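Local atomic coordinates of fiber protein (Snake adenovirus 1, PDB entry 4D0U), a protein that probably forms the trimeric spikes at the capsid vertices, its head domain, the part in this structure, probably attaching the virion to a host receptor. Residues L42-L48 against E92-F96; A75-L81 against L131-G137. The protein carries 2 engineered substitutions. All blocks are in the same frame, centred on the assembly; numbering follows the deposited sequence. Where two conformers were deposited one is given.

Contact 1: residues L42-L48 against E92-F96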
loop_
_atom_site.group_PDB
_atom_site.type_symbol
_atom_site.label_atom_id
_atom_site.label_comp_id
_atom_site.label_asym_id
_atom_site.label_seq_id
_atom_site.Cartn_x
_atom_site.Cartn_y
_atom_site.Cartn_z
ATOM N N LEU A 42 -7.965 -1.689 16.551
ATOM C CA LEU A 42 -8.058 -0.229 16.582
ATOM C C LEU A 42 -8.226 0.277 15.163
ATOM O O LEU A 42 -7.512 -0.155 14.254
ATOM C CB LEU A 42 -6.808 0.398 17.216
ATOM C CG LEU A 42 -6.801 1.933 17.100
ATOM C CD1 LEU A 42 -7.502 2.540 18.299
ATOM C CD2 LEU A 42 -5.402 2.500 16.955
ATOM N N ASP A 43 -9.178 1.178 14.950
ATOM C CA ASP A 43 -9.323 1.760 13.631
ATOM C C ASP A 43 -9.877 3.148 13.734
ATOM O O ASP A 43 -11.104 3.295 13.774
ATOM C CB ASP A 43 -10.255 0.891 12.767
ATOM C CG ASP A 43 -9.836 0.850 11.327
ATOM O OD1 ASP A 43 -8.815 1.492 11.006
ATOM O OD2 ASP A 43 -10.505 0.166 10.506
ATOM N N ILE A 44 -9.006 4.161 13.768
ATOM C CA ILE A 44 -9.453 5.533 13.958
ATOM C C ILE A 44 -9.019 6.450 12.823
ATOM O O ILE A 44 -8.058 6.173 12.118
ATOM C CB ILE A 44 -8.941 6.122 15.278
ATOM C CG1 ILE A 44 -7.411 6.236 15.272
ATOM C CG2 ILE A 44 -9.503 5.325 16.471
ATOM C CD1 ILE A 44 -6.787 6.726 16.548
ATOM N N ALA A 45 -9.723 7.557 12.684
ATOM C CA ALA A 45 -9.541 8.405 11.535
ATOM C C ALA A 45 -9.799 9.831 11.964
ATOM O O ALA A 45 -10.683 10.097 12.804
ATOM C CB ALA A 45 -10.470 7.973 10.400
ATOM N N GLU A 46 -9.009 10.747 11.427
ATOM C CA GLU A 46 -9.173 12.154 11.716
ATOM C C GLU A 46 -8.592 13.025 10.624
ATOM O O GLU A 46 -7.681 12.613 9.913
ATOM C CB GLU A 46 -8.607 12.521 13.084
ATOM C CG GLU A 46 -7.119 12.498 13.272
ATOM C CD GLU A 46 -6.756 12.751 14.744
ATOM O OE1 GLU A 46 -7.053 11.834 15.546
ATOM O OE2 GLU A 46 -6.205 13.820 15.105
ATOM N N GLU A 47 -9.104 14.243 10.525
ATOM C CA GLU A 47 -8.608 15.212 9.563
ATOM C C GLU A 47 -7.712 16.190 10.307
ATOM O O GLU A 47 -8.066 16.656 11.399
ATOM C CB GLU A 47 -9.795 15.951 8.946
ATOM C CG GLU A 47 -9.455 16.764 7.712
ATOM C CD GLU A 47 -9.368 15.907 6.468
ATOM O OE1 GLU A 47 -9.874 14.762 6.488
ATOM O OE2 GLU A 47 -8.789 16.373 5.468
ATOM N N LEU A 48 -6.561 16.504 9.723
ATOM C CA LEU A 48 -5.642 17.489 10.295
ATOM C C LEU A 48 -5.489 18.619 9.288
ATOM O O LEU A 48 -5.557 18.392 8.075
ATOM C CB LEU A 48 -4.257 16.863 10.568
ATOM C CG LEU A 48 -4.061 16.036 11.842
ATOM C CD1 LEU A 48 -4.846 14.751 11.814
ATOM C CD2 LEU A 48 -2.612 15.709 12.123
ATOM N N GLU A 92 -5.190 10.478 20.989
ATOM C CA GLU A 92 -5.207 9.088 20.573
ATOM C C GLU A 92 -4.283 8.897 19.361
ATOM O O GLU A 92 -3.500 7.936 19.334
ATOM C CB GLU A 92 -6.619 8.593 20.250
ATOM C CG GLU A 92 -6.661 7.083 20.077
ATOM C CD GLU A 92 -8.070 6.461 20.091
ATOM O OE1 GLU A 92 -9.079 7.166 19.815
ATOM O OE2 GLU A 92 -8.160 5.235 20.365
ATOM N N LEU A 93 -4.369 9.799 18.387
ATOM C CA LEU A 93 -3.502 9.658 17.217
ATOM C C LEU A 93 -2.063 9.866 17.635
ATOM O O LEU A 93 -1.170 9.165 17.175
ATOM C CB LEU A 93 -3.884 10.623 16.101
ATOM C CG LEU A 93 -3.028 10.514 14.807
ATOM C CD1 LEU A 93 -3.057 9.114 14.183
ATOM C CD2 LEU A 93 -3.526 11.551 13.807
ATOM N N SER A 94 -1.824 10.840 18.509
ATOM C CA SER A 94 -0.465 11.125 18.942
ATOM C C SER A 94 0.158 9.926 19.636
ATOM O O SER A 94 1.299 9.599 19.374
ATOM C CB SER A 94 -0.413 12.345 19.871
ATOM O OG SER A 94 -0.891 13.507 19.228
ATOM N N SER A 95 -0.607 9.252 20.498
ATOM C CA SER A 95 -0.119 8.040 21.148
ATOM C C SER A 95 0.241 6.961 20.125
ATOM O O SER A 95 1.285 6.331 20.228
ATOM C CB SER A 95 -1.136 7.545 22.174
ATOM O OG SER A 95 -1.259 8.520 23.204
ATOM N N PHE A 96 -0.630 6.784 19.129
ATOM C CA PHE A 96 -0.373 5.820 18.068
ATOM C C PHE A 96 0.924 6.181 17.325
ATOM O O PHE A 96 1.772 5.311 17.068
ATOM C CB PHE A 96 -1.548 5.792 17.102
ATOM C CG PHE A 96 -1.419 4.752 16.002
ATOM C CD1 PHE A 96 -0.824 5.095 14.787
ATOM C CD2 PHE A 96 -1.948 3.473 16.151
ATOM C CE1 PHE A 96 -0.734 4.154 13.763
ATOM C CE2 PHE A 96 -1.857 2.532 15.127
ATOM C CZ PHE A 96 -1.243 2.880 13.932
#

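Contact 2: residues A75-L81 against L131-G137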
loop_
_atom_site.group_PDB
_atom_site.type_symbol
_atom_site.label_atom_id
_atom_site.label_comp_id
_atom_site.label_asym_id
_atom_site.label_seq_id
_atom_site.Cartn_x
_atom_site.Cartn_y
_atom_site.Cartn_z
ATOM N N ALA A 75 -2.432 7.736 5.015
ATOM C CA ALA A 75 -2.482 9.205 4.881
ATOM C C ALA A 75 -3.016 9.572 3.512
ATOM O O ALA A 75 -2.638 8.940 2.517
ATOM C CB ALA A 75 -1.085 9.790 5.075
ATOM N N TYR A 76 -3.912 10.565 3.451
ATOM C CA TYR A 76 -4.454 11.050 2.174
ATOM C C TYR A 76 -4.549 12.575 2.196
ATOM O O TYR A 76 -5.007 13.159 3.171
ATOM C CB TYR A 76 -5.862 10.497 1.914
ATOM C CG TYR A 76 -6.490 11.199 0.746
ATOM C CD1 TYR A 76 -6.083 10.907 -0.556
ATOM C CD2 TYR A 76 -7.440 12.214 0.948
ATOM C CE1 TYR A 76 -6.610 11.579 -1.633
ATOM C CE2 TYR A 76 -7.971 12.895 -0.147
ATOM C CZ TYR A 76 -7.549 12.554 -1.416
ATOM O OH TYR A 76 -8.045 13.209 -2.521
ATOM N N SER A 77 -4.114 13.206 1.115
ATOM C CA SER A 77 -4.443 14.612 0.861
ATOM C C SER A 77 -4.598 14.854 -0.621
ATOM O O SER A 77 -3.831 14.353 -1.429
ATOM C CB SER A 77 -3.346 15.533 1.411
ATOM O OG SER A 77 -3.688 16.906 1.168
ATOM N N GLY A 78 -5.580 15.674 -0.964
ATOM C CA GLY A 78 -5.708 16.123 -2.360
ATOM C C GLY A 78 -4.873 17.357 -2.627
ATOM O O GLY A 78 -4.759 17.804 -3.774
ATOM N N ASP A 79 -4.269 17.898 -1.584
ATOM C CA ASP A 79 -3.488 19.120 -1.714
ATOM C C ASP A 79 -2.075 18.830 -2.154
ATOM O O ASP A 79 -1.619 17.681 -2.131
ATOM C CB ASP A 79 -3.514 19.886 -0.388
ATOM C CG ASP A 79 -4.918 20.366 -0.031
ATOM O OD1 ASP A 79 -5.695 20.688 -0.959
ATOM O OD2 ASP A 79 -5.266 20.410 1.165
ATOM N N GLY A 80 -1.364 19.870 -2.566
ATOM C CA GLY A 80 0.089 19.823 -2.571
ATOM C C GLY A 80 0.716 20.278 -1.273
ATOM O O GLY A 80 0.040 20.826 -0.368
ATOM N N LEU A 81 2.018 20.067 -1.175
ATOM C CA LEU A 81 2.788 20.469 -0.004
ATOM C C LEU A 81 4.099 20.997 -0.483
ATOM O O LEU A 81 4.833 20.314 -1.199
ATOM C CB LEU A 81 3.105 19.279 0.900
ATOM C CG LEU A 81 2.301 18.959 2.126
ATOM C CD1 LEU A 81 2.989 17.779 2.804
ATOM C CD2 LEU A 81 2.188 20.150 3.073
ATOM N N LEU A 131 5.736 18.610 -3.280
ATOM C CA LEU A 131 4.756 17.708 -3.915
ATOM C C LEU A 131 3.614 18.519 -4.518
ATOM O O LEU A 131 2.833 19.126 -3.800
ATOM C CB LEU A 131 4.170 16.722 -2.900
ATOM C CG LEU A 131 5.207 15.885 -2.141
ATOM C CD1 LEU A 131 4.517 15.137 -1.017
ATOM C CD2 LEU A 131 5.912 14.903 -3.057
ATOM N N PRO A 132 3.518 18.526 -5.841
ATOM C CA PRO A 132 2.369 19.286 -6.364
ATOM C C PRO A 132 1.030 18.673 -5.979
ATOM O O PRO A 132 0.014 19.378 -5.961
ATOM C CB PRO A 132 2.562 19.237 -7.879
ATOM C CG PRO A 132 3.674 18.275 -8.149
ATOM C CD PRO A 132 4.403 17.949 -6.875
ATOM N N GLU A 133 1.035 17.383 -5.662
ATOM C CA GLU A 133 -0.132 16.706 -5.104
ATOM C C GLU A 133 0.401 15.569 -4.245
ATOM O O GLU A 133 1.334 14.900 -4.645
ATOM C CB GLU A 133 -1.006 16.154 -6.206
ATOM C CG GLU A 133 -2.232 15.460 -5.651
ATOM C CD GLU A 133 -3.216 15.082 -6.727
ATOM O OE1 GLU A 133 -3.109 15.639 -7.854
ATOM O OE2 GLU A 133 -4.120 14.279 -6.451
ATOM N N VAL A 134 -0.183 15.392 -3.064
ATOM C CA VAL A 134 0.261 14.352 -2.138
ATOM C C VAL A 134 -0.310 12.980 -2.498
ATOM O O VAL A 134 0.452 12.004 -2.627
ATOM C CB VAL A 134 -0.123 14.712 -0.690
ATOM C CG1 VAL A 134 0.240 13.570 0.260
ATOM C CG2 VAL A 134 0.599 15.984 -0.242
ATOM N N GLY A 135 -1.620 12.886 -2.676
ATOM C CA GLY A 135 -2.230 11.573 -2.933
ATOM C C GLY A 135 -2.305 10.753 -1.652
ATOM O O GLY A 135 -2.532 11.289 -0.557
ATOM N N SER A 136 -2.147 9.449 -1.804
ATOM C CA SER A 136 -2.342 8.511 -0.679
ATOM C C SER A 136 -1.120 7.631 -0.497
ATOM O O SER A 136 -0.375 7.363 -1.450
ATOM C CB SER A 136 -3.611 7.656 -0.855
ATOM O OG SER A 136 -3.477 6.700 -1.920
ATOM N N GLY A 137 -0.949 7.124 0.724
ATOM C CA GLY A 137 0.074 6.108 0.957
ATOM C C GLY A 137 -0.081 5.563 2.369
ATOM O O GLY A 137 -0.914 6.023 3.144
HETATM O O HOH W 1 -4.794 13.252 -4.167
HETATM O O HOH W 2 -2.798 19.238 -5.640
#

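Contact 1: residues L42-L48 against E92-F96
L42, I44, E46 and L48, every second residue of strand 42-48, turn one row of side chains onto E92, L93 and F96 of helix 92-96. L42 divides its branches: CD2 lies 3.7 Å from F96 CD2, obliquely to the ring, while the side chains of L42 and E92 slide past each other in opposite directions, bringing L42 CD1 to 3.5 Å from E92 OE2. I44 meets the aliphatic part of the same glutamate, its CD1 reaching E92 CG at 3.5 Å. The reach of E92 follows from its torsions: CG stands anti to the backbone N (chi1 -169°) and the chain continues extended, which carries the methylenes over the isoleucine and sends the carboxylate on toward L42. A glutamate suits this exposed margin because its stem can cover apolar branches while its charged end stays toward solvent. L93, buried, is met by two neighbours on the strand. E46 lays its carboxylate across it, with OE1 3.4 Å from L93 CB, and L48 brings CD1 to 4.0 Å from L93 CD2.

No hydrogen bond joins strand and helix directly; a polar link runs through S90. Its hydroxyl is hydrogen-bonded to E46 OE1 and to the backbone N of L93, so one serine ties the strand's glutamate to the first turn of the helix. Behind the contact, the ring of F96 meets that of W105 with the planes about 15° apart. The strand axis and helix axis approach to 10.1 Å at 116°. This is a short helix laid over one face of an antiparallel sheet, at the strand outermost within the chain, in the beta-rich fibre head.

Contact 2: residues A75-L81 against L131-G137
A75-S77 and G135-G137 pair as antiparallel strands, with A75-G137 and S77-G135 the hydrogen-bonded pairs and Y76-S136 the non-hydrogen-bonded pair between them; beyond, the chains stay linked by V134 N to D79 O (2.9 Å) and by a reciprocal bridge between L81 and L131. The bond from G135 N to S77 O is bent (135°), where the strand begins.

Glycine suits position 135, whose phi is +76°, and also G80, where a side chain would run into the carbonyl oxygens of both L131 and P132. S77 OG, anti to its own N (chi1 -179°), accepts from D79 N at 3.0 Å, an ST turn that bends the chain out of the strand; S55 O also bonds to this hydroxyl. V134 leans CG2 over D79 O at 3.4 Å and reaches L81 CG, while Y76 presents its ring edge to S136 CB. One water bridges S77 O to E133 OE2, another G78 O to P132 O.

Y76, E133 and S136 face a second subunit, whose R104 forms a salt bridge with E133 and whose F140 N bonds S136 OG. On the inner side, A75 and V134 pack on F109 of strand 105-109, L81 touches M125 and I127 of strand 122-127, and F56 of strand 55-65 underlies S77, L81 and V134.

In the fold
The two contacts involve the opposite outer strands, within the chain, of one four-stranded antiparallel sheet, ordered 40-49, 55-65, 68-77, 135-143. Contact 1 lays helix 91-98 on the first strand; contact 2 pairs the third with the fourth. Their centres are 18 Å apart and their nearest atoms about 5 Å, without touching; strand 55-65 borders both. Along the chain the segments alternate, 42-48, 75-81, 92-96, 131-137; the chain leaves the sheet to build the second sheet and the helix before returning for its last strand. Both contacts also reach a second subunit, placing this sheet at the trimer interface of the fibre head.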